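Local coordinates for protein dihydrocoumarin hydrolase, AncDHCH1 (Pseudomonas sp., PDB 6C2C) that probably hydrolyses the lactone dihydrocoumarin at a two-zinc centre of the metallo-beta-lactamase superfamily, and is apparently an ancestral relative of methyl-parathion hydrolase, at residues Q53-K58 / A231-D236; L45-A50 / P238-Q243; D34-L39 / P64-V69; Y267-A272 / G280-D285. All coordinates share one frame; numbering follows the deposited sequence. Where two conformers were deposited one is given.

Interaction 1: Q53-K58 / A231-D236; sequences QSALAK and AAVQFD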
loop_
_atom_site.group_PDB
_atom_site.type_symbol
_atom_site.label_atom_id
_atom_site.label_comp_id
_atom_site.label_asym_id
_atom_site.label_seq_id
_atom_site.Cartn_x
_atom_site.Cartn_y
_atom_site.Cartn_z
ATOM N N GLN A 53 -19.278 9.860 -9.547
ATOM C CA GLN A 53 -19.221 11.320 -9.463
ATOM C C GLN A 53 -20.036 11.817 -8.287
ATOM O O GLN A 53 -19.569 12.633 -7.477
ATOM C CB GLN A 53 -19.761 11.928 -10.761
ATOM C CG GLN A 53 -18.702 12.089 -11.862
ATOM C CD GLN A 53 -19.188 11.843 -13.309
ATOM O OE1 GLN A 53 -20.407 11.887 -13.639
ATOM N NE2 GLN A 53 -18.218 11.526 -14.180
ATOM N N SER A 54 -21.254 11.304 -8.120
ATOM C CA SER A 54 -22.052 11.714 -6.974
ATOM C C SER A 54 -21.371 11.372 -5.645
ATOM O O SER A 54 -21.364 12.198 -4.720
ATOM C CB SER A 54 -23.456 11.125 -7.103
ATOM O OG SER A 54 -23.454 9.727 -6.979
ATOM N N ALA A 55 -20.787 10.175 -5.522
ATOM C CA ALA A 55 -20.107 9.809 -4.273
ATOM C C ALA A 55 -18.914 10.720 -4.003
ATOM O O ALA A 55 -18.701 11.163 -2.863
ATOM C CB ALA A 55 -19.660 8.338 -4.342
ATOM N N LEU A 56 -18.114 11.011 -5.032
ATOM C CA LEU A 56 -16.960 11.878 -4.851
ATOM C C LEU A 56 -17.412 13.259 -4.404
ATOM O O LEU A 56 -16.823 13.854 -3.502
ATOM C CB LEU A 56 -16.146 11.974 -6.130
ATOM C CG LEU A 56 -15.477 10.701 -6.599
ATOM C CD1 LEU A 56 -14.649 11.017 -7.799
ATOM C CD2 LEU A 56 -14.651 10.073 -5.476
ATOM N N ALA A 57 -18.501 13.754 -4.983
ATOM C CA ALA A 57 -18.933 15.094 -4.617
ATOM C C ALA A 57 -19.333 15.153 -3.142
ATOM O O ALA A 57 -19.076 16.152 -2.452
ATOM C CB ALA A 57 -20.089 15.510 -5.519
ATOM N N LYS A 58 -19.916 14.096 -2.643
ATOM C CA LYS A 58 -20.309 14.039 -1.268
ATOM C C LYS A 58 -19.116 14.223 -0.302
ATOM O O LYS A 58 -19.286 14.688 0.799
ATOM C CB LYS A 58 -21.015 12.739 -1.008
ATOM C CG LYS A 58 -21.180 12.324 0.416
ATOM C CD LYS A 58 -22.147 11.149 0.549
ATOM C CE LYS A 58 -22.032 10.490 1.899
ATOM N NZ LYS A 58 -22.924 9.311 2.087
ATOM N N ALA A 231 -11.744 5.454 -1.012
ATOM C CA ALA A 231 -12.474 5.571 0.245
ATOM C C ALA A 231 -13.859 6.199 0.058
ATOM O O ALA A 231 -14.829 5.719 0.658
ATOM C CB ALA A 231 -11.681 6.424 1.261
ATOM N N ALA A 232 -13.954 7.228 -0.785
ATOM C CA ALA A 232 -15.198 8.004 -0.899
ATOM C C ALA A 232 -16.332 7.225 -1.557
ATOM O O ALA A 232 -17.461 7.722 -1.542
ATOM C CB ALA A 232 -14.952 9.295 -1.692
ATOM N N VAL A 233 -16.042 6.065 -2.148
ATOM C CA VAL A 233 -17.031 5.148 -2.737
ATOM C C VAL A 233 -17.143 3.874 -1.922
ATOM O O VAL A 233 -18.250 3.425 -1.565
ATOM C CB VAL A 233 -16.658 4.812 -4.201
ATOM C CG1 VAL A 233 -17.522 3.642 -4.705
ATOM C CG2 VAL A 233 -16.853 6.004 -5.152
ATOM N N GLN A 234 -15.998 3.278 -1.585
ATOM C CA GLN A 234 -15.999 1.893 -1.158
ATOM C C GLN A 234 -16.230 1.676 0.332
ATOM O O GLN A 234 -16.497 0.541 0.722
ATOM C CB GLN A 234 -14.688 1.219 -1.602
ATOM C CG GLN A 234 -14.635 1.048 -3.104
ATOM C CD GLN A 234 -13.308 0.510 -3.508
ATOM O OE1 GLN A 234 -12.297 1.092 -3.153
ATOM N NE2 GLN A 234 -13.288 -0.667 -4.134
ATOM N N PHE A 235 -16.189 2.720 1.182
ATOM C CA PHE A 235 -16.618 2.517 2.552
ATOM C C PHE A 235 -18.146 2.522 2.647
ATOM O O PHE A 235 -18.717 1.672 3.336
ATOM C CB PHE A 235 -16.024 3.615 3.465
ATOM C CG PHE A 235 -14.573 3.396 3.848
ATOM C CD1 PHE A 235 -14.182 2.251 4.503
ATOM C CD2 PHE A 235 -13.628 4.412 3.638
ATOM C CE1 PHE A 235 -12.820 2.071 4.905
ATOM C CE2 PHE A 235 -12.237 4.202 4.046
ATOM C CZ PHE A 235 -11.885 3.054 4.675
ATOM N N ASP A 236 -18.807 3.439 1.919
ATOM C CA ASP A 236 -20.271 3.452 1.928
ATOM C C ASP A 236 -20.816 2.211 1.227
ATOM O O ASP A 236 -21.873 1.678 1.607
ATOM C CB ASP A 236 -20.796 4.687 1.228
ATOM C CG ASP A 236 -20.645 5.987 2.051
ATOM O OD1 ASP A 236 -20.542 5.907 3.294
ATOM O OD2 ASP A 236 -20.704 7.079 1.415
HETATM O O HOH W 1 -18.369 10.149 -0.418
HETATM O O HOH W 2 -21.152 8.189 4.563
#

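Interaction 2: L45-A50 / P238-Q243; sequences LNQPPA and PSVTIQ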
loop_
_atom_site.group_PDB
_atom_site.type_symbol
_atom_site.label_atom_id
_atom_site.label_comp_id
_atom_site.label_asym_id
_atom_site.label_seq_id
_atom_site.Cartn_x
_atom_site.Cartn_y
_atom_site.Cartn_z
ATOM N N LEU A 45 -13.597 2.407 -11.618
ATOM C CA LEU A 45 -14.547 1.710 -10.761
ATOM C C LEU A 45 -15.634 1.027 -11.591
ATOM O O LEU A 45 -16.055 1.539 -12.633
ATOM C CB LEU A 45 -15.196 2.664 -9.745
ATOM C CG LEU A 45 -14.235 3.181 -8.655
ATOM C CD1 LEU A 45 -14.904 4.299 -7.861
ATOM C CD2 LEU A 45 -13.921 2.025 -7.699
ATOM N N ASN A 46 -16.102 -0.116 -11.100
ATOM C CA ASN A 46 -17.027 -0.971 -11.868
ATOM C C ASN A 46 -18.469 -0.621 -11.523
ATOM O O ASN A 46 -19.230 -1.390 -10.924
ATOM C CB ASN A 46 -16.732 -2.448 -11.605
ATOM C CG ASN A 46 -15.488 -2.921 -12.318
ATOM O OD1 ASN A 46 -15.165 -2.480 -13.409
ATOM N ND2 ASN A 46 -14.760 -3.833 -11.677
ATOM N N GLN A 47 -18.788 0.636 -11.812
ATOM C CA GLN A 47 -20.146 1.154 -11.699
ATOM C C GLN A 47 -20.233 2.390 -12.583
ATOM O O GLN A 47 -19.231 2.858 -13.119
ATOM C CB GLN A 47 -20.492 1.474 -10.232
ATOM C CG GLN A 47 -19.761 2.737 -9.740
ATOM C CD GLN A 47 -20.228 3.121 -8.355
ATOM O OE1 GLN A 47 -21.084 2.450 -7.756
ATOM N NE2 GLN A 47 -19.656 4.207 -7.818
ATOM N N PRO A 48 -21.439 2.886 -12.848
ATOM C CA PRO A 48 -21.572 3.998 -13.796
ATOM C C PRO A 48 -20.888 5.241 -13.259
ATOM O O PRO A 48 -20.974 5.503 -12.048
ATOM C CB PRO A 48 -23.092 4.192 -13.919
ATOM C CG PRO A 48 -23.718 2.903 -13.406
ATOM C CD PRO A 48 -22.724 2.375 -12.353
ATOM N N PRO A 49 -20.154 5.971 -14.118
ATOM C CA PRO A 49 -19.473 7.216 -13.696
ATOM C C PRO A 49 -20.332 8.171 -12.895
ATOM O O PRO A 49 -19.832 8.791 -11.942
ATOM C CB PRO A 49 -19.030 7.844 -15.025
ATOM C CG PRO A 49 -18.907 6.726 -15.941
ATOM C CD PRO A 49 -19.864 5.662 -15.526
ATOM N N ALA A 50 -21.617 8.306 -13.229
ATOM C CA ALA A 50 -22.459 9.231 -12.481
ATOM C C ALA A 50 -22.568 8.861 -11.002
ATOM O O ALA A 50 -22.626 9.758 -10.139
ATOM C CB ALA A 50 -23.856 9.292 -13.111
ATOM N N PRO A 238 -19.115 -1.204 -0.067
ATOM C CA PRO A 238 -17.974 -2.106 -0.266
ATOM C C PRO A 238 -18.152 -3.022 -1.445
ATOM O O PRO A 238 -17.180 -3.651 -1.856
ATOM C CB PRO A 238 -17.909 -2.907 1.024
ATOM C CG PRO A 238 -18.602 -2.095 2.020
ATOM C CD PRO A 238 -19.630 -1.252 1.308
ATOM N N SER A 239 -19.347 -3.089 -2.042
ATOM C CA SER A 239 -19.485 -3.991 -3.180
ATOM C C SER A 239 -18.873 -3.444 -4.465
ATOM O O SER A 239 -18.689 -4.216 -5.420
ATOM C CB SER A 239 -20.978 -4.295 -3.386
ATOM O OG SER A 239 -21.574 -3.218 -4.123
ATOM N N VAL A 240 -18.566 -2.159 -4.551
ATOM C CA VAL A 240 -18.055 -1.592 -5.795
ATOM C C VAL A 240 -16.607 -2.028 -5.954
ATOM O O VAL A 240 -15.794 -1.811 -5.050
ATOM C CB VAL A 240 -18.152 -0.056 -5.798
ATOM C CG1 VAL A 240 -17.712 0.507 -7.152
ATOM C CG2 VAL A 240 -19.563 0.415 -5.423
ATOM N N THR A 241 -16.286 -2.654 -7.082
ATOM C CA THR A 241 -14.955 -3.148 -7.375
ATOM C C THR A 241 -14.260 -2.237 -8.389
ATOM O O THR A 241 -14.788 -1.197 -8.831
ATOM C CB THR A 241 -15.068 -4.616 -7.839
ATOM O OG1 THR A 241 -15.850 -4.659 -9.057
ATOM C CG2 THR A 241 -15.727 -5.481 -6.770
ATOM N N ILE A 242 -13.034 -2.614 -8.771
ATOM C CA ILE A 242 -12.226 -1.780 -9.652
ATOM C C ILE A 242 -11.561 -2.653 -10.709
ATOM O O ILE A 242 -11.328 -3.859 -10.500
ATOM C CB ILE A 242 -11.193 -0.952 -8.809
ATOM C CG1 ILE A 242 -10.573 0.201 -9.594
ATOM C CG2 ILE A 242 -10.076 -1.872 -8.182
ATOM C CD1 ILE A 242 -9.936 1.268 -8.587
ATOM N N GLN A 243 -11.255 -2.028 -11.842
ATOM C CA GLN A 243 -10.676 -2.792 -12.942
ATOM C C GLN A 243 -9.345 -3.423 -12.548
ATOM O O GLN A 243 -8.991 -4.480 -13.096
ATOM C CB GLN A 243 -10.518 -1.904 -14.182
ATOM C CG GLN A 243 -11.855 -1.594 -14.886
ATOM C CD GLN A 243 -11.663 -0.726 -16.110
ATOM O OE1 GLN A 243 -12.422 0.207 -16.356
ATOM N NE2 GLN A 243 -10.657 -1.050 -16.903
HETATM O O HOH W 3 -18.855 -3.105 -8.778
HETATM O O HOH W 4 -14.580 -0.137 -15.079
#

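Interaction 3: D34-L39 / P64-V69; sequences DGTVDL and PLETSV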
loop_
_atom_site.group_PDB
_atom_site.type_symbol
_atom_site.label_atom_id
_atom_site.label_comp_id
_atom_site.label_asym_id
_atom_site.label_seq_id
_atom_site.Cartn_x
_atom_site.Cartn_y
_atom_site.Cartn_z
ATOM N N ASP A 34 4.881 6.873 -0.721
ATOM C CA ASP A 34 5.615 6.824 -1.951
ATOM C C ASP A 34 5.301 7.998 -2.871
ATOM O O ASP A 34 5.860 8.044 -3.983
ATOM C CB ASP A 34 5.319 5.510 -2.704
ATOM C CG ASP A 34 6.334 5.236 -3.809
ATOM O OD1 ASP A 34 7.562 5.299 -3.522
ATOM O OD2 ASP A 34 5.906 4.917 -4.934
ATOM N N GLY A 35 4.448 8.900 -2.429
ATOM C CA GLY A 35 3.896 9.932 -3.296
ATOM C C GLY A 35 2.410 9.694 -3.488
ATOM O O GLY A 35 1.792 8.817 -2.863
ATOM N N THR A 36 1.845 10.455 -4.432
ATOM C CA THR A 36 0.480 10.268 -4.887
ATOM C C THR A 36 0.476 10.173 -6.400
ATOM O O THR A 36 1.432 10.608 -7.058
ATOM C CB THR A 36 -0.380 11.467 -4.513
ATOM O OG1 THR A 36 0.139 12.663 -5.149
ATOM C CG2 THR A 36 -0.454 11.650 -3.018
ATOM N N VAL A 37 -0.658 9.693 -6.939
ATOM C CA VAL A 37 -0.857 9.650 -8.396
ATOM C C VAL A 37 -2.348 9.816 -8.688
ATOM O O VAL A 37 -3.194 9.293 -7.963
ATOM C CB VAL A 37 -0.310 8.340 -8.984
ATOM C CG1 VAL A 37 -1.116 7.134 -8.463
ATOM C CG2 VAL A 37 -0.349 8.429 -10.508
ATOM N N ASP A 38 -2.669 10.581 -9.734
ATOM C CA ASP A 38 -4.072 10.794 -10.076
ATOM C C ASP A 38 -4.607 9.545 -10.741
ATOM O O ASP A 38 -3.954 8.977 -11.628
ATOM C CB ASP A 38 -4.219 11.961 -11.058
ATOM C CG ASP A 38 -4.155 13.324 -10.391
ATOM O OD1 ASP A 38 -4.133 13.422 -9.145
ATOM O OD2 ASP A 38 -4.132 14.332 -11.137
ATOM N N LEU A 39 -5.809 9.158 -10.357
ATOM C CA LEU A 39 -6.474 7.999 -10.921
ATOM C C LEU A 39 -7.795 8.439 -11.542
ATOM O O LEU A 39 -8.558 9.179 -10.907
ATOM C CB LEU A 39 -6.755 6.944 -9.871
ATOM C CG LEU A 39 -5.539 6.158 -9.358
ATOM C CD1 LEU A 39 -5.976 5.097 -8.376
ATOM C CD2 LEU A 39 -4.846 5.557 -10.586
ATOM N N PRO A 64 -10.066 13.405 -12.015
ATOM C CA PRO A 64 -9.158 12.398 -11.479
ATOM C C PRO A 64 -8.769 12.688 -10.030
ATOM O O PRO A 64 -8.699 13.792 -9.595
ATOM C CB PRO A 64 -8.000 12.421 -12.430
ATOM C CG PRO A 64 -8.065 13.676 -13.125
ATOM C CD PRO A 64 -9.431 14.166 -13.092
ATOM N N LEU A 65 -8.698 11.599 -9.304
ATOM C CA LEU A 65 -8.491 11.629 -7.912
ATOM C C LEU A 65 -7.058 11.341 -7.533
ATOM O O LEU A 65 -6.495 10.343 -7.876
ATOM C CB LEU A 65 -9.384 10.570 -7.293
ATOM C CG LEU A 65 -9.614 10.528 -5.804
ATOM C CD1 LEU A 65 -9.688 11.912 -5.239
ATOM C CD2 LEU A 65 -10.846 9.714 -5.443
ATOM N N GLU A 66 -6.500 12.275 -6.821
ATOM C CA GLU A 66 -5.128 12.103 -6.333
ATOM C C GLU A 66 -5.123 11.030 -5.252
ATOM O O GLU A 66 -5.715 11.199 -4.179
ATOM C CB GLU A 66 -4.629 13.437 -5.787
ATOM C CG GLU A 66 -3.187 13.378 -5.298
ATOM C CD GLU A 66 -2.591 14.749 -4.940
ATOM O OE1 GLU A 66 -3.350 15.769 -4.854
ATOM O OE2 GLU A 66 -1.355 14.815 -4.773
ATOM N N THR A 67 -4.437 9.925 -5.531
ATOM C CA THR A 67 -4.491 8.734 -4.703
ATOM C C THR A 67 -3.135 8.499 -4.068
ATOM O O THR A 67 -2.116 8.480 -4.769
ATOM C CB THR A 67 -4.920 7.542 -5.568
ATOM O OG1 THR A 67 -6.199 7.865 -6.136
ATOM C CG2 THR A 67 -5.092 6.289 -4.745
ATOM N N SER A 68 -3.137 8.320 -2.739
ATOM C CA SER A 68 -1.919 7.983 -2.019
ATOM C C SER A 68 -1.457 6.577 -2.336
ATOM O O SER A 68 -2.255 5.701 -2.642
ATOM C CB SER A 68 -2.162 8.053 -0.534
ATOM O OG SER A 68 -2.261 9.425 -0.137
ATOM N N VAL A 69 -0.152 6.394 -2.226
ATOM C CA VAL A 69 0.501 5.090 -2.329
ATOM C C VAL A 69 1.354 4.944 -1.091
ATOM O O VAL A 69 2.381 5.635 -0.957
ATOM C CB VAL A 69 1.354 4.957 -3.597
ATOM C CG1 VAL A 69 2.094 3.521 -3.654
ATOM C CG2 VAL A 69 0.499 5.102 -4.887
#

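Interaction 4: Y267-A272 / G280-D285; sequences YLIGAA and GHIRAD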
loop_
_atom_site.group_PDB
_atom_site.type_symbol
_atom_site.label_atom_id
_atom_site.label_comp_id
_atom_site.label_asym_id
_atom_site.label_seq_id
_atom_site.Cartn_x
_atom_site.Cartn_y
_atom_site.Cartn_z
ATOM N N TYR A 267 -9.904 -2.745 16.027
ATOM C CA TYR A 267 -8.457 -2.535 15.868
ATOM C C TYR A 267 -8.141 -1.633 14.673
ATOM O O TYR A 267 -9.011 -1.241 13.897
ATOM C CB TYR A 267 -7.759 -3.881 15.723
ATOM C CG TYR A 267 -8.346 -4.778 14.633
ATOM C CD1 TYR A 267 -8.029 -4.528 13.296
ATOM C CD2 TYR A 267 -9.168 -5.874 14.950
ATOM C CE1 TYR A 267 -8.544 -5.322 12.293
ATOM C CE2 TYR A 267 -9.683 -6.695 13.931
ATOM C CZ TYR A 267 -9.354 -6.411 12.629
ATOM O OH TYR A 267 -9.839 -7.237 11.623
ATOM N N LEU A 268 -6.854 -1.252 14.556
ATOM C CA LEU A 268 -6.423 -0.339 13.487
ATOM C C LEU A 268 -6.223 -1.085 12.196
ATOM O O LEU A 268 -5.816 -2.249 12.203
ATOM C CB LEU A 268 -5.112 0.331 13.890
ATOM C CG LEU A 268 -5.291 1.377 14.995
ATOM C CD1 LEU A 268 -3.866 1.651 15.499
ATOM C CD2 LEU A 268 -5.923 2.645 14.456
ATOM N N ILE A 269 -6.487 -0.397 11.095
ATOM C CA ILE A 269 -6.130 -0.862 9.759
ATOM C C ILE A 269 -5.193 0.181 9.135
ATOM O O ILE A 269 -5.164 1.367 9.511
ATOM C CB ILE A 269 -7.340 -1.144 8.834
ATOM C CG1 ILE A 269 -8.148 0.110 8.548
ATOM C CG2 ILE A 269 -8.266 -2.157 9.500
ATOM C CD1 ILE A 269 -7.803 0.758 7.307
ATOM N N GLY A 270 -4.359 -0.307 8.213
ATOM C CA GLY A 270 -3.578 0.555 7.349
ATOM C C GLY A 270 -3.745 0.056 5.933
ATOM O O GLY A 270 -3.683 -1.156 5.674
ATOM N N ALA A 271 -3.954 0.975 5.014
ATOM C CA ALA A 271 -4.221 0.559 3.644
ATOM C C ALA A 271 -3.438 1.422 2.647
ATOM O O ALA A 271 -3.360 2.644 2.793
ATOM C CB ALA A 271 -5.714 0.665 3.383
ATOM N N ALA A 272 -2.878 0.758 1.600
ATOM C CA ALA A 272 -1.950 1.367 0.631
ATOM C C ALA A 272 -2.523 2.574 -0.110
ATOM O O ALA A 272 -1.749 3.477 -0.474
ATOM C CB ALA A 272 -1.526 0.329 -0.424
ATOM N N GLY A 280 -6.299 3.951 10.517
ATOM C CA GLY A 280 -7.471 4.380 11.270
ATOM C C GLY A 280 -8.256 3.163 11.712
ATOM O O GLY A 280 -7.876 2.019 11.476
ATOM N N HIS A 281 -9.358 3.442 12.378
ATOM C CA HIS A 281 -10.332 2.448 12.769
ATOM C C HIS A 281 -11.489 2.455 11.777
ATOM O O HIS A 281 -11.645 3.354 10.922
ATOM C CB HIS A 281 -10.862 2.764 14.171
ATOM C CG HIS A 281 -9.878 2.515 15.258
ATOM N ND1 HIS A 281 -9.029 3.488 15.767
ATOM C CD2 HIS A 281 -9.647 1.397 15.989
ATOM C CE1 HIS A 281 -8.305 2.963 16.725
ATOM N NE2 HIS A 281 -8.656 1.697 16.874
ATOM N N ILE A 282 -12.300 1.393 11.877
ATOM C CA ILE A 282 -13.495 1.228 11.052
ATOM C C ILE A 282 -14.683 0.949 11.965
ATOM O O ILE A 282 -14.582 0.151 12.903
ATOM C CB ILE A 282 -13.278 0.085 10.035
ATOM C CG1 ILE A 282 -12.288 0.549 8.981
ATOM C CG2 ILE A 282 -14.561 -0.254 9.322
ATOM C CD1 ILE A 282 -12.082 -0.516 7.836
ATOM N N ARG A 283 -15.783 1.658 11.747
ATOM C CA ARG A 283 -16.999 1.277 12.462
ATOM C C ARG A 283 -18.110 1.063 11.438
ATOM O O ARG A 283 -18.107 1.657 10.346
ATOM C CB ARG A 283 -17.382 2.303 13.545
ATOM C CG ARG A 283 -18.231 3.463 13.109
ATOM C CD ARG A 283 -18.765 4.231 14.367
ATOM N NE ARG A 283 -17.714 5.104 14.871
ATOM C CZ ARG A 283 -17.786 6.433 14.928
ATOM N NH1 ARG A 283 -18.901 7.073 14.581
ATOM N NH2 ARG A 283 -16.740 7.120 15.365
ATOM N N ALA A 284 -19.037 0.162 11.793
ATOM C CA ALA A 284 -20.215 -0.044 10.964
ATOM C C ALA A 284 -21.030 1.240 10.847
ATOM O O ALA A 284 -21.089 2.062 11.767
ATOM C CB ALA A 284 -21.067 -1.181 11.546
ATOM N N ASP A 285 -21.640 1.436 9.688
ATOM C CA ASP A 285 -22.438 2.646 9.458
ATOM C C ASP A 285 -23.555 2.244 8.495
ATOM O O ASP A 285 -23.413 2.341 7.274
ATOM C CB ASP A 285 -21.616 3.805 8.921
ATOM C CG ASP A 285 -22.423 5.097 8.828
ATOM O OD1 ASP A 285 -23.657 5.020 9.066
ATOM O OD2 ASP A 285 -21.821 6.167 8.543
HETATM O O HOH W 5 -11.636 -0.623 13.792
#

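Interaction 1: Q53-K58 / A231-D236
A55 and L56 on helix 49-58 face A232 and V233 on the short helix 231-234, and beside this apolar patch K58 meets D236. Two methyl contacts carry the apolar part. The CB of A55 points at the other segment and lies 3.7 Å from CG2 of V233, the branch that stands anti to the carbonyl carbon; CB of A55 is also 3.6 Å from O of A232. L56 leaves its helix beside the contact, and its CD2 lies 3.9 Å from CB of A232. Consistent with the small side chains of A55 and A232, the helices come close, CA of L56 5.8 Å from CA of A232.

K58 and D236 reach toward each other tip to tip. The lysine CG is anti to the backbone N (chi1 164°) and the rest of the chain is extended, which carries NZ to 3.2 Å from OD2 of D236. This salt bridge meets the carboxylate from above, 44° out of its plane. Water 2 donates to OD1 of D236 and accepts a weak bond from NZ of K58, closing a second path. Water 1 donates to two carbonyls, 2.7 Å from O of A55 and 2.8 Å from O of A232, and so ties the two helices through their backbones. The chemistry is thus divided: dispersion between buried L56 and V233 and their alanine partners, and an exposed ion pair whose strength solvent would probably moderate.

Interaction 2: L45-A50 / P238-Q243
L45 and I242 form a single backbone bridge, their CA atoms 4.3 Å apart, with N46 N donating to T241 O at 2.8 Å. N46 is the centre of an inverse gamma turn, closed by a weak bond from Q47 N to L45 O.

The amide of N46 supplies the second link. Its ND2 donates to OG1 of T241 at 3.0 Å, nearly straight at 172° and within the amide plane, so N46 grips T241 through both backbone and side chain. The hydroxyl is placed for this by chi1 of 62°, which sets OG1 between the backbone N and the carbonyl carbon. Water 3 adds a bridge, donating to N46 O and accepting from T241 N.

Next to the bridge, L45 crosses V240 at about a right angle. Its CD2 is 4.1 Å from CG1 of V240 and 4.2 Å from CD1 of I242, so this leucine methyl touches two buried side chains. Q47 also crosses V240 at about a right angle, laying OE1 3.4 Å from CG2 of V240, while its NE2 is hydrogen-bonded to OG1 of T52. V233 of helix 231-234 packs against L45, Q47 and V240.

The arrangement is an isolated beta bridge between two irregular segments, one entering helix 49-58 and the other leading to helix 248-265. It lies close to the dinuclear zinc site of this metallo-beta-lactamase fold, with I242 on the loop nearby.

Interaction 3: D34-L39 / P64-V69
T36, V37, D38 and L39 pair with S68, T67, E66 and L65 as neighbouring antiparallel strands in one of the mixed sheets of the metallo-beta-lactamase fold. The tight part is the ladder and the face bearing V37, L39, L65 and T67. V37 and T67 exchange two backbone bonds, N of V37 to O of T67 at 2.9 Å and N of T67 to O of V37 at 2.8 Å; L39 and L65 do the same. On this face L39 crosses T67 at about a right angle, its CD1 3.6 Å from OG1 and also against CB of the threonine. G35 has phi of 113°, where a side chain would jam against the carbonyl of D34.

The looser side carries D38, E66 and P64, all exposed. The carboxylate planes of D38 and E66 are nearly perpendicular, at 82°, and OD1 of D38 stays 5.0 Å from OE1 of E66, two groups probably of like charge. S68, on the same face, is buried instead: OG is hydrogen-bonded with N of F276, and its carbonyl takes ND1 of the zinc ligand H273, a second-shell link. CG of E66 is anti to its backbone N with the chain beyond extended, and OE2 uses its anti lone pair to accept the hydroxyl of T36, OG1 to OE2 2.6 Å.

Interaction 4: Y267-A272 / G280-D285
L268 lies against the H281 ring, and its side chain can be followed outward from the backbone. CB is 4.0 Å from the carbonyl oxygen of G280. The next bond sets CG anti to the carbonyl carbon (chi1 -72°), bringing CG to 3.8 Å from CE1 of H281. CD2 then goes over one face of the imidazole, 3.3 Å from CE1 and displaced toward the rim. With CD2 3.6 Å from the ring centroid and 25° off the normal, this is a CH-pi contact, the two side chains crossing obliquely.

I269 and G280 make the backbone link, an antiparallel hydrogen-bonded pair. N of I269 donates to O of G280 at 2.8 Å, and N of G280 returns a bond to O of I269. Alongside this pair, I269 and I282 cross at about a right angle, CG1 of I269 meeting CD1 of I282 at 4.0 Å. F259 and A262 of helix 248-265 pack on these two isoleucines, I282 on the former and I269 on the latter.

Water 5, in the plane of the H281 ring at its edge, accepts from N of I282 at 2.9 Å and probably donates to O of Y267. It spans the place where the strands part, for their directions differ by 114° and the pairing is confined to one bridge here.

The arrangement is a strongly splayed beta hairpin of strands 268-270 and 279-285 in a mixed sheet, with helix 248-265 packing on Y267, I269 and I282. Its connecting loop contains the zinc ligand H273, which places the hairpin beside the metal site of a metallo-beta-lactamase fold.

Interactions 1 and 2 are neighbours, their centres 10 Å apart: V233 of 231-236 packs CG2 on CD1 of L45 at 3.7 Å, and Q234 NE2 probably bonds V240 O at 2.9 Å. Interaction 1 is nested within the loop that interaction 2 closes. It also touches interaction 3, where CD2 of L56 lies 3.8 Å from CD2 of L65, and interaction 4, where CE1 of F235 lies 4.0 Å from CD1 of I282. Interactions 3 and 4 do not touch, but both lead to the zinc ligand H273, by a hydrogen bond between O of S68 and ND1 of H273 and by direct succession after A272. The I242 side chain of interaction 2 lies about 7 Å from a zinc ion.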